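PDB 2IZ6: molybdenum cofactor carrier protein from Chlamydomonas reinhardtii, which probably binds the molybdenum cofactor and carries or stores it in the cell, working as an assembly of four identical chains. Local coordinates for residues Pro14-Met19 with Lys39-His44; Val32-Leu37 with Leu55-Glu60; Phe146-Ser149 with Leu154-Val157. All coordinates share one frame; numbering follows the deposited sequence. Where two conformers were deposited one is given.

Contact 1: Pro14-Met19 with Lys39-His44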
ATOM      1  N   PRO A  14      -8.603  19.396 -14.380  1.00 24.61           N
ATOM      2  CA  PRO A  14      -7.609  19.366 -13.294  1.00 25.23           C
ATOM      3  C   PRO A  14      -8.201  18.764 -12.045  1.00 24.93           C
ATOM      4  O   PRO A  14      -9.413  18.878 -11.814  1.00 25.33           O
ATOM      5  CB  PRO A  14      -7.238  20.863 -13.122  1.00 25.51           C
ATOM      6  CG  PRO A  14      -7.577  21.492 -14.434  1.00 26.02           C
ATOM      7  CD  PRO A  14      -8.737  20.734 -14.973  1.00 24.84           C
ATOM      8  N   ILE A  15      -7.325  18.140 -11.245  1.00 23.54           N
ATOM      9  CA  ILE A  15      -7.688  17.558  -9.992  1.00 24.61           C
ATOM     10  C   ILE A  15      -6.850  18.294  -8.973  1.00 24.33           C
ATOM     11  O   ILE A  15      -5.622  18.342  -9.054  1.00 24.12           O
ATOM     12  CB  ILE A  15      -7.371  16.097  -9.959  1.00 24.48           C
ATOM     13  CG1 ILE A  15      -8.189  15.340 -11.037  1.00 24.39           C
ATOM     14  CG2 ILE A  15      -7.690  15.528  -8.549  1.00 24.22           C
ATOM     15  CD1 ILE A  15      -7.898  13.851 -11.054  1.00 26.65           C
ATOM     16  N   ILE A  16      -7.518  18.896  -8.040  1.00 22.27           N
ATOM     17  CA  ILE A  16      -6.872  19.614  -6.913  1.00 24.23           C
ATOM     18  C   ILE A  16      -7.116  18.835  -5.669  1.00 23.81           C
ATOM     19  O   ILE A  16      -8.245  18.611  -5.263  1.00 23.46           O
ATOM     20  CB  ILE A  16      -7.397  21.093  -6.773  1.00 25.76           C
ATOM     21  CG1 ILE A  16      -7.376  21.813  -8.122  1.00 22.64           C
ATOM     22  CG2 ILE A  16      -6.636  21.831  -5.685  1.00 23.96           C
ATOM     23  CD1 ILE A  16      -6.111  21.804  -8.885  1.00 24.48           C
ATOM     24  N   GLY A  17      -6.021  18.493  -5.014  1.00 24.02           N
ATOM     25  CA  GLY A  17      -6.084  17.794  -3.763  1.00 25.09           C
ATOM     26  C   GLY A  17      -6.134  18.741  -2.595  1.00 23.56           C
ATOM     27  O   GLY A  17      -5.527  19.786  -2.602  1.00 25.18           O
ATOM     28  N   VAL A  18      -6.893  18.383  -1.555  1.00 23.38           N
ATOM     29  CA  VAL A  18      -6.983  19.150  -0.370  1.00 23.86           C
ATOM     30  C   VAL A  18      -6.747  18.240   0.806  1.00 24.99           C
ATOM     31  O   VAL A  18      -7.328  17.183   0.917  1.00 26.15           O
ATOM     32  CB  VAL A  18      -8.337  19.858  -0.225  1.00 24.01           C
ATOM     33  CG1 VAL A  18      -8.534  20.545   1.131  1.00 25.52           C
ATOM     34  CG2 VAL A  18      -8.527  20.807  -1.373  1.00 23.66           C
ATOM     35  N   MET A  19      -5.901  18.704   1.704  1.00 24.60           N
ATOM     36  CA  MET A  19      -5.561  17.971   2.940  0.70 27.07           C
ATOM     37  C   MET A  19      -5.661  18.887   4.119  1.00 26.87           C
ATOM     38  O   MET A  19      -5.320  20.062   4.045  1.00 27.32           O
ATOM     39  CB  MET A  19      -4.128  17.594   2.862  0.70 28.00           C
ATOM     40  CG  MET A  19      -3.769  16.679   1.830  0.70 31.10           C
ATOM     41  SD  MET A  19      -3.919  14.957   2.379  0.70 39.50           S
ATOM     42  CE  MET A  19      -4.397  15.008   4.142  0.70 23.55           C
ATOM     43  N   LYS A  39     -15.513  25.617  -2.708  1.00 22.55           N
ATOM     44  CA  LYS A  39     -16.406  26.437  -3.616  1.00 22.88           C
ATOM     45  C   LYS A  39     -15.639  26.918  -4.792  1.00 23.16           C
ATOM     46  O   LYS A  39     -16.083  26.735  -5.893  1.00 23.35           O
ATOM     47  CB  LYS A  39     -17.075  27.591  -2.808  1.00 25.60           C
ATOM     48  CG  LYS A  39     -18.086  27.182  -1.888  1.00 31.62           C
ATOM     49  CD  LYS A  39     -18.875  28.456  -1.497  1.00 30.70           C
ATOM     50  CE  LYS A  39     -19.249  28.506  -0.053  1.00 37.64           C
ATOM     51  NZ  LYS A  39     -19.638  29.962   0.288  1.00 37.74           N
ATOM     52  N   GLN A  40     -14.450  27.460  -4.573  1.00 21.26           N
ATOM     53  CA  GLN A  40     -13.701  28.125  -5.620  1.00 22.14           C
ATOM     54  C   GLN A  40     -13.129  27.120  -6.509  1.00 22.32           C
ATOM     55  O   GLN A  40     -13.042  27.327  -7.722  1.00 23.02           O
ATOM     56  CB  GLN A  40     -12.687  29.079  -4.990  1.00 22.76           C
ATOM     57  CG  GLN A  40     -13.373  30.211  -4.250  1.00 23.78           C
ATOM     58  CD  GLN A  40     -14.327  31.064  -5.098  1.00 27.89           C
ATOM     59  OE1 GLN A  40     -14.132  31.234  -6.333  1.00 28.06           O
ATOM     60  NE2 GLN A  40     -15.317  31.676  -4.430  1.00 26.79           N
ATOM     61  N   ILE A  41     -12.705  25.985  -5.944  1.00 21.57           N
ATOM     62  CA  ILE A  41     -12.197  24.930  -6.799  1.00 20.80           C
ATOM     63  C   ILE A  41     -13.267  24.500  -7.796  1.00 20.50           C
ATOM     64  O   ILE A  41     -12.969  24.326  -8.963  1.00 21.03           O
ATOM     65  CB  ILE A  41     -11.635  23.707  -5.944  1.00 21.50           C
ATOM     66  CG1 ILE A  41     -10.341  24.138  -5.257  1.00 20.17           C
ATOM     67  CG2 ILE A  41     -11.603  22.389  -6.696  1.00 21.36           C
ATOM     68  CD1 ILE A  41      -9.949  23.210  -4.134  1.00 22.97           C
ATOM     69  N   ALA A  42     -14.438  24.202  -7.344  1.00 21.61           N
ATOM     70  CA  ALA A  42     -15.533  23.799  -8.238  1.00 21.38           C
ATOM     71  C   ALA A  42     -15.928  24.854  -9.272  1.00 22.40           C
ATOM     72  O   ALA A  42     -16.179  24.542 -10.429  1.00 23.75           O
ATOM     73  CB  ALA A  42     -16.683  23.427  -7.489  1.00 22.39           C
ATOM     74  N   THR A  43     -15.897  26.083  -8.832  1.00 23.40           N
ATOM     75  CA  THR A  43     -16.281  27.230  -9.677  1.00 23.72           C
ATOM     76  C   THR A  43     -15.314  27.409 -10.830  1.00 23.96           C
ATOM     77  O   THR A  43     -15.702  27.773 -11.937  1.00 25.56           O
ATOM     78  CB  THR A  43     -16.361  28.505  -8.841  1.00 24.45           C
ATOM     79  OG1 THR A  43     -17.375  28.377  -7.788  1.00 23.25           O
ATOM     80  CG2 THR A  43     -16.651  29.718  -9.731  1.00 25.80           C
ATOM     81  N   HIS A  44     -14.027  27.086 -10.591  1.00 24.41           N
ATOM     82  CA  HIS A  44     -13.038  27.026 -11.633  1.00 24.36           C
ATOM     83  C   HIS A  44     -13.093  25.794 -12.513  1.00 24.86           C
ATOM     84  O   HIS A  44     -12.254  25.626 -13.392  1.00 27.36           O
ATOM     85  CB  HIS A  44     -11.633  27.214 -11.016  1.00 23.63           C
ATOM     86  CG  HIS A  44     -11.345  28.629 -10.634  1.00 22.54           C
ATOM     87  ND1 HIS A  44     -11.855  29.202  -9.497  1.00 24.34           N
ATOM     88  CD2 HIS A  44     -10.694  29.617 -11.304  1.00 24.06           C
ATOM     89  CE1 HIS A  44     -11.486  30.478  -9.445  1.00 23.19           C
ATOM     90  NE2 HIS A  44     -10.743  30.743 -10.510  1.00 25.38           N
TER
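Ile41 sends its CG1 branch beside its own backbone N (chi1 -71°) and then stretches it out (chi2 164°), which carries CD1 off the helix and onto strand 15-19. There it meets two strand residues, Ile16 and Val18, in the first beta-alpha-beta unit of a Rossmann-like sheet: strand 15-19, helix 28-43, strand 47-51. Ile16 and Val18 are two apart on the strand, with Gly17 between them, so both raise their CB atoms on the helix side.

The touching is all methyl on methyl. Ile16 offers CG2, the branch anti to its backbone N, and CG2 lies 3.9 Å from Ile41 CD1; its longer branch, with CD1 at the end, leads away from the helix. Val18 uses the methyl beside its backbone N, and this CG2 is likewise 3.9 Å from Ile41 CD1. One buried methyl is thus shared by two strand side chains, with no hydrogen bond between the segments. Val168 of helix 161-173 packs against Ile16, and Val57 and Ala61 of helix 57-67 against Val18, so neighbouring helices extend the apolar layer along the strand.

Past Thr43 the helix gives out, and His44 folds back on the last turn. Its ND1 donates to Gln40 O at 2.8 Å, the acceptor nearly in the ring plane, and His44 N uses the same oxygen.

Contact 2: Val32-Leu37 with Leu55-Glu60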
ATOM      1  N   VAL A  32     -13.937  27.228   7.735  1.00 23.65           N
ATOM      2  CA  VAL A  32     -14.534  28.227   6.873  1.00 23.79           C
ATOM      3  C   VAL A  32     -13.614  28.316   5.630  1.00 23.15           C
ATOM      4  O   VAL A  32     -14.125  28.332   4.510  1.00 24.83           O
ATOM      5  CB  VAL A  32     -14.595  29.611   7.550  1.00 26.48           C
ATOM      6  CG1 VAL A  32     -15.001  30.690   6.547  1.00 25.47           C
ATOM      7  CG2 VAL A  32     -15.526  29.551   8.708  1.00 25.66           C
ATOM      8  N   MET A  33     -12.328  28.476   5.825  1.00 23.90           N
ATOM      9  CA  MET A  33     -11.409  28.531   4.657  1.00 24.88           C
ATOM     10  C   MET A  33     -11.536  27.333   3.739  1.00 24.14           C
ATOM     11  O   MET A  33     -11.566  27.455   2.523  1.00 25.00           O
ATOM     12  CB  MET A  33      -9.972  28.734   5.074  1.00 25.50           C
ATOM     13  CG  MET A  33      -9.765  30.209   5.558  1.00 29.36           C
ATOM     14  SD  MET A  33      -8.021  30.685   5.524  1.00 34.86           S
ATOM     15  CE  MET A  33      -7.426  29.333   6.473  1.00 25.53           C
ATOM     16  N   ALA A  34     -11.623  26.147   4.338  1.00 22.84           N
ATOM     17  CA  ALA A  34     -11.791  24.942   3.572  1.00 22.68           C
ATOM     18  C   ALA A  34     -13.060  24.905   2.749  1.00 21.32           C
ATOM     19  O   ALA A  34     -13.032  24.540   1.527  1.00 22.25           O
ATOM     20  CB  ALA A  34     -11.670  23.719   4.473  1.00 23.58           C
ATOM     21  N   ASN A  35     -14.165  25.348   3.353  1.00 21.34           N
ATOM     22  CA  ASN A  35     -15.433  25.384   2.609  1.00 21.00           C
ATOM     23  C   ASN A  35     -15.333  26.342   1.392  1.00 22.16           C
ATOM     24  O   ASN A  35     -15.793  26.009   0.299  1.00 22.19           O
ATOM     25  CB  ASN A  35     -16.586  25.760   3.590  1.00 21.55           C
ATOM     26  CG  ASN A  35     -17.933  25.704   2.925  1.00 23.49           C
ATOM     27  OD1 ASN A  35     -18.423  26.702   2.457  1.00 28.25           O
ATOM     28  ND2 ASN A  35     -18.469  24.488   2.724  1.00 25.28           N
ATOM     29  N   GLU A  36     -14.789  27.538   1.614  1.00 22.65           N
ATOM     30  CA  GLU A  36     -14.626  28.534   0.555  1.00 22.74           C
ATOM     31  C   GLU A  36     -13.712  28.057  -0.494  1.00 22.15           C
ATOM     32  O   GLU A  36     -13.968  28.275  -1.665  1.00 23.31           O
ATOM     33  CB  GLU A  36     -14.100  29.838   1.117  1.00 24.75           C
ATOM     34  CG  GLU A  36     -14.097  30.978   0.086  1.00 28.09           C
ATOM     35  CD  GLU A  36     -15.502  31.407  -0.487  1.00 37.59           C
ATOM     36  OE1 GLU A  36     -16.564  31.217   0.162  1.00 36.38           O
ATOM     37  OE2 GLU A  36     -15.540  31.940  -1.642  1.00 36.58           O
ATOM     38  N   LEU A  37     -12.633  27.412  -0.046  1.00 21.76           N
ATOM     39  CA  LEU A  37     -11.698  26.864  -1.006  1.00 21.32           C
ATOM     40  C   LEU A  37     -12.408  25.856  -1.901  1.00 22.23           C
ATOM     41  O   LEU A  37     -12.176  25.884  -3.134  1.00 20.65           O
ATOM     42  CB  LEU A  37     -10.550  26.218  -0.247  1.00 22.73           C
ATOM     43  CG  LEU A  37      -9.464  25.631  -1.134  1.00 22.81           C
ATOM     44  CD1 LEU A  37      -8.614  26.690  -1.752  1.00 24.80           C
ATOM     45  CD2 LEU A  37      -8.630  24.597  -0.347  1.00 23.46           C
ATOM     46  N   LEU A  55     -15.491  14.805   8.297  1.00 43.18           N
ATOM     47  CA  LEU A  55     -15.227  15.569   9.537  1.00 42.40           C
ATOM     48  C   LEU A  55     -14.711  17.013   9.437  1.00 41.03           C
ATOM     49  O   LEU A  55     -15.512  17.904   9.483  1.00 44.38           O
ATOM     50  CB  LEU A  55     -14.421  14.740  10.565  1.00 44.21           C
ATOM     51  CG  LEU A  55     -15.184  13.775  11.496  1.00 48.04           C
ATOM     52  CD1 LEU A  55     -14.423  13.548  12.813  1.00 50.02           C
ATOM     53  CD2 LEU A  55     -16.646  14.202  11.817  1.00 51.30           C
ATOM     54  N   GLY A  56     -13.418  17.254   9.416  1.00 38.18           N
ATOM     55  CA  GLY A  56     -12.868  18.608   9.459  1.00 34.79           C
ATOM     56  C   GLY A  56     -12.749  19.299   8.108  1.00 31.48           C
ATOM     57  O   GLY A  56     -13.733  19.420   7.408  1.00 30.41           O
ATOM     58  N   VAL A  57     -11.542  19.776   7.825  1.00 29.39           N
ATOM     59  CA  VAL A  57     -11.199  20.506   6.628  1.00 29.50           C
ATOM     60  C   VAL A  57     -11.732  19.760   5.417  1.00 25.12           C
ATOM     61  O   VAL A  57     -12.319  20.390   4.514  1.00 23.84           O
ATOM     62  CB  VAL A  57      -9.624  20.665   6.489  1.00 28.29           C
ATOM     63  CG1 VAL A  57      -9.164  20.867   5.063  1.00 32.64           C
ATOM     64  CG2 VAL A  57      -9.131  21.744   7.434  1.00 34.48           C
ATOM     65  N   MET A  58     -11.500  18.459   5.359  1.00 26.04           N
ATOM     66  CA  MET A  58     -11.726  17.729   4.085  1.00 25.63           C
ATOM     67  C   MET A  58     -13.239  17.661   3.775  1.00 25.90           C
ATOM     68  O   MET A  58     -13.658  17.863   2.640  1.00 26.87           O
ATOM     69  CB  MET A  58     -11.012  16.363   4.147  1.00 26.46           C
ATOM     70  CG  MET A  58      -9.529  16.621   4.191  1.00 26.73           C
ATOM     71  SD  MET A  58      -8.476  15.195   3.888  1.00 30.37           S
ATOM     72  CE  MET A  58      -8.921  14.406   5.317  1.00 31.43           C
ATOM     73  N   HIS A  59     -14.046  17.459   4.809  1.00 25.41           N
ATOM     74  CA  HIS A  59     -15.482  17.447   4.650  1.00 25.62           C
ATOM     75  C   HIS A  59     -16.016  18.821   4.259  1.00 23.77           C
ATOM     76  O   HIS A  59     -16.848  18.967   3.403  1.00 26.29           O
ATOM     77  CB  HIS A  59     -16.133  16.934   5.918  1.00 26.68           C
ATOM     78  CG  HIS A  59     -17.626  16.911   5.856  1.00 27.96           C
ATOM     79  ND1 HIS A  59     -18.343  16.202   4.910  1.00 30.32           N
ATOM     80  CD2 HIS A  59     -18.536  17.548   6.622  1.00 30.99           C
ATOM     81  CE1 HIS A  59     -19.637  16.411   5.101  1.00 31.93           C
ATOM     82  NE2 HIS A  59     -19.783  17.199   6.153  1.00 33.10           N
ATOM     83  N   GLU A  60     -15.472  19.856   4.871  1.00 24.52           N
ATOM     84  CA  GLU A  60     -15.882  21.217   4.503  1.00 25.15           C
ATOM     85  C   GLU A  60     -15.575  21.557   3.062  1.00 24.38           C
ATOM     86  O   GLU A  60     -16.410  22.175   2.408  1.00 24.82           O
ATOM     87  CB  GLU A  60     -15.279  22.269   5.436  1.00 23.95           C
ATOM     88  CG  GLU A  60     -15.917  22.275   6.842  1.00 25.42           C
ATOM     89  CD  GLU A  60     -17.355  22.734   6.782  1.00 30.51           C
ATOM     90  OE1 GLU A  60     -17.721  23.454   5.844  1.00 30.45           O
ATOM     91  OE2 GLU A  60     -18.142  22.332   7.667  1.00 39.48           O
TER
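Ala34 puts its CB straight against the first turn of the facing helix, and this is where the contact is tight. Ala34 CB stands 3.4 Å from Val57 O and 3.8 Å from Val57 CG1, so one methyl rests on a backbone carbonyl and a valine branch at once. Val57 turns CG1 anti to its backbone N, which places that methyl beside the alanine. One turn further along, Glu60 CB comes within 4.0 Å of Ala34 CB. With so small a side chain at this position the backbones can close in, and the CA atoms of Asn35 and Glu60 lie only 4.6 Å apart. Asn35 CA even points its hydrogen at Glu60 O, a CA-H...O contact of 3.4 Å.

The two helices, 28-43 and 57-67, lie side by side on one face of the parallel Rossmann-like sheet. Gly56 is the N-cap of the second, and Glu60 N closes its first turn onto Gly56 O. On the side facing the sheet, Val57 and Leu37 both continue into the core, where each packs on Val114.

Only the polar ends of Asn35 and Glu60 are held less firmly, on the partly exposed side. Asn35 ND2 gives Glu60 O a weak hydrogen bond of 3.1 Å, bent to 134° at the hydrogen. The glutamate chain doubles back at chi2 (-67°), bringing OE1 to 3.4 Å from Asn35 CB, with the carboxylate and amide planes turned 62° apart. The firmer polar partner of this carboxylate is Lys63, whose NZ forms a salt bridge with Glu60 OE2.

Contact 3: Phe146-Ser149 with Leu154-Val157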
ATOM      1  N   PHE A 146       9.670  25.295   7.307  1.00 23.75           N
ATOM      2  CA  PHE A 146      10.184  23.935   7.137  1.00 24.58           C
ATOM      3  C   PHE A 146       9.975  23.396   5.704  1.00 23.65           C
ATOM      4  O   PHE A 146      10.925  23.000   5.023  1.00 25.35           O
ATOM      5  CB  PHE A 146       9.596  23.000   8.170  1.00 24.46           C
ATOM      6  CG  PHE A 146       9.968  21.543   7.911  1.00 25.49           C
ATOM      7  CD1 PHE A 146      11.272  21.114   8.022  1.00 27.58           C
ATOM      8  CD2 PHE A 146       9.004  20.630   7.488  1.00 26.88           C
ATOM      9  CE1 PHE A 146      11.608  19.738   7.751  1.00 25.21           C
ATOM     10  CE2 PHE A 146       9.315  19.297   7.268  1.00 27.92           C
ATOM     11  CZ  PHE A 146      10.585  18.868   7.365  1.00 25.97           C
ATOM     12  N   PHE A 147       8.750  23.537   5.172  1.00 23.80           N
ATOM     13  CA  PHE A 147       8.461  22.980   3.857  1.00 25.02           C
ATOM     14  C   PHE A 147       9.169  23.790   2.832  1.00 23.56           C
ATOM     15  O   PHE A 147       9.692  23.281   1.845  1.00 24.48           O
ATOM     16  CB  PHE A 147       6.906  22.845   3.611  1.00 24.86           C
ATOM     17  CG  PHE A 147       6.303  21.735   4.403  1.00 26.57           C
ATOM     18  CD1 PHE A 147       5.447  21.961   5.406  1.00 25.65           C
ATOM     19  CD2 PHE A 147       6.710  20.430   4.172  1.00 28.50           C
ATOM     20  CE1 PHE A 147       4.962  20.892   6.204  1.00 27.33           C
ATOM     21  CE2 PHE A 147       6.199  19.364   4.953  1.00 27.18           C
ATOM     22  CZ  PHE A 147       5.382  19.614   5.940  1.00 26.23           C
ATOM     23  N   THR A 148       9.235  25.111   3.036  1.00 25.04           N
ATOM     24  CA  THR A 148      10.054  25.912   2.099  1.00 25.76           C
ATOM     25  C   THR A 148      11.540  25.511   2.096  1.00 25.58           C
ATOM     26  O   THR A 148      12.171  25.526   1.046  1.00 27.20           O
ATOM     27  CB  THR A 148       9.926  27.435   2.371  1.00 27.24           C
ATOM     28  OG1 THR A 148       8.556  27.811   2.273  1.00 27.30           O
ATOM     29  CG2 THR A 148      10.816  28.259   1.395  1.00 27.15           C
ATOM     30  N   SER A 149      12.091  25.144   3.225  1.00 26.61           N
ATOM     31  CA  SER A 149      13.471  24.594   3.229  1.00 28.15           C
ATOM     32  C   SER A 149      13.597  23.271   2.482  1.00 28.81           C
ATOM     33  O   SER A 149      14.689  22.997   1.969  1.00 29.96           O
ATOM     34  CB  SER A 149      14.024  24.386   4.657  1.00 29.93           C
ATOM     35  OG  SER A 149      13.407  23.308   5.412  1.00 34.77           O
ATOM     36  N   LEU A 154       8.723  24.543  -4.998  1.00 25.68           N
ATOM     37  CA  LEU A 154       7.419  23.852  -5.086  1.00 24.87           C
ATOM     38  C   LEU A 154       6.446  24.252  -3.999  1.00 24.80           C
ATOM     39  O   LEU A 154       5.331  23.830  -4.079  1.00 26.66           O
ATOM     40  CB  LEU A 154       7.641  22.316  -4.996  1.00 25.49           C
ATOM     41  CG  LEU A 154       8.318  21.645  -6.235  1.00 22.54           C
ATOM     42  CD1 LEU A 154       8.572  20.175  -6.040  1.00 26.98           C
ATOM     43  CD2 LEU A 154       7.483  21.845  -7.379  1.00 23.97           C
ATOM     44  N   VAL A 155       6.880  25.048  -3.003  1.00 23.76           N
ATOM     45  CA  VAL A 155       6.033  25.388  -1.842  1.00 24.69           C
ATOM     46  C   VAL A 155       5.543  26.810  -1.989  1.00 25.67           C
ATOM     47  O   VAL A 155       6.302  27.731  -2.161  1.00 25.72           O
ATOM     48  CB  VAL A 155       6.819  25.182  -0.551  1.00 25.50           C
ATOM     49  CG1 VAL A 155       6.040  25.630   0.656  1.00 23.63           C
ATOM     50  CG2 VAL A 155       7.092  23.742  -0.352  1.00 23.78           C
ATOM     51  N   HIS A 156       4.227  26.973  -1.977  1.00 24.62           N
ATOM     52  CA  HIS A 156       3.574  28.245  -2.171  1.00 23.57           C
ATOM     53  C   HIS A 156       2.792  28.524  -0.880  1.00 26.41           C
ATOM     54  O   HIS A 156       1.912  27.784  -0.474  1.00 28.43           O
ATOM     55  CB  HIS A 156       2.656  28.265  -3.375  1.00 24.30           C
ATOM     56  CG  HIS A 156       3.345  27.952  -4.657  1.00 26.12           C
ATOM     57  ND1 HIS A 156       3.660  26.664  -5.059  1.00 27.96           N
ATOM     58  CD2 HIS A 156       3.770  28.776  -5.637  1.00 29.11           C
ATOM     59  CE1 HIS A 156       4.283  26.728  -6.231  1.00 26.78           C
ATOM     60  NE2 HIS A 156       4.387  27.989  -6.585  1.00 30.62           N
ATOM     61  N   VAL A 157       3.169  29.575  -0.219  1.00 25.36           N
ATOM     62  CA  VAL A 157       2.476  29.962   0.993  1.00 24.53           C
ATOM     63  C   VAL A 157       1.365  30.950   0.620  1.00 27.00           C
ATOM     64  O   VAL A 157       1.627  32.004   0.025  1.00 26.45           O
ATOM     65  CB  VAL A 157       3.502  30.532   2.022  1.00 25.84           C
ATOM     66  CG1 VAL A 157       2.810  31.057   3.184  1.00 27.07           C
ATOM     67  CG2 VAL A 157       4.439  29.470   2.460  1.00 26.87           C
TER
HETATM   68  O   HOH W   1       7.920  28.960   0.025  1.00 37.64           O
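Val155 aims its side chain from the outermost strand of this chain's sheet at the backbone of helix 141-150, where Phe147 and Thr148 receive it. Starting at the root, Val155 CB is 4.2 Å from Phe147 O. The branch beside the backbone N, CG2, goes closer and rests 3.4 Å from Phe147 O, with Phe147 CB 4.1 Å away. The other methyl, CG1, is set anti to the backbone N (chi1 175°), which turns it toward Thr148, 3.7 Å from OG1. Leu128 and Leu136 also pack on this valine.

Thr148 OG1 is gripped more firmly elsewhere: it hydrogen-bonds Glu144 O one turn back in its own helix, and it accepts from a water at 2.6 Å. That water also donates to Val155 O, 3.0 Å away, tying helix to strand at the partly exposed side of the helix. Cutting Val155 back to an alanine would remove both methyls and is likely to leave a gap beside Phe147 O and Thr148 OG1, with the water as the main link.

Phe147 turns its ring away from the strand, and Phe146 CD2 sits over the centre of the Phe147 ring, 3.9 Å above its plane. Phe146 of the third subunit meets the same ring edge-to-face. Helix 141-150 packed on strand 155-158 is the final half of a beta-alpha-beta crossover from strand 134-137, at the margin of this chain's Rossmann-like parallel sheet.

In the fold
From the N terminus, strand 15-19 comes first, at the middle of the seven-stranded parallel sheet. Contact 1 closes the loop from this strand to the end of helix 28-43. Before that helix ends, contact 2 has already begun on it, and it closes only at helix 57-67, beyond strand 47-51; the two contacts therefore cross. They also touch, where strand 15-19 meets both helices. Contact 3 follows in series, a short closure of helix 141-150 onto strand 155-158, the outermost of this chain's sheet on that side. The centres of contacts 1 and 3 are about 20 Å apart and the two do not touch, but both reach the same sheet.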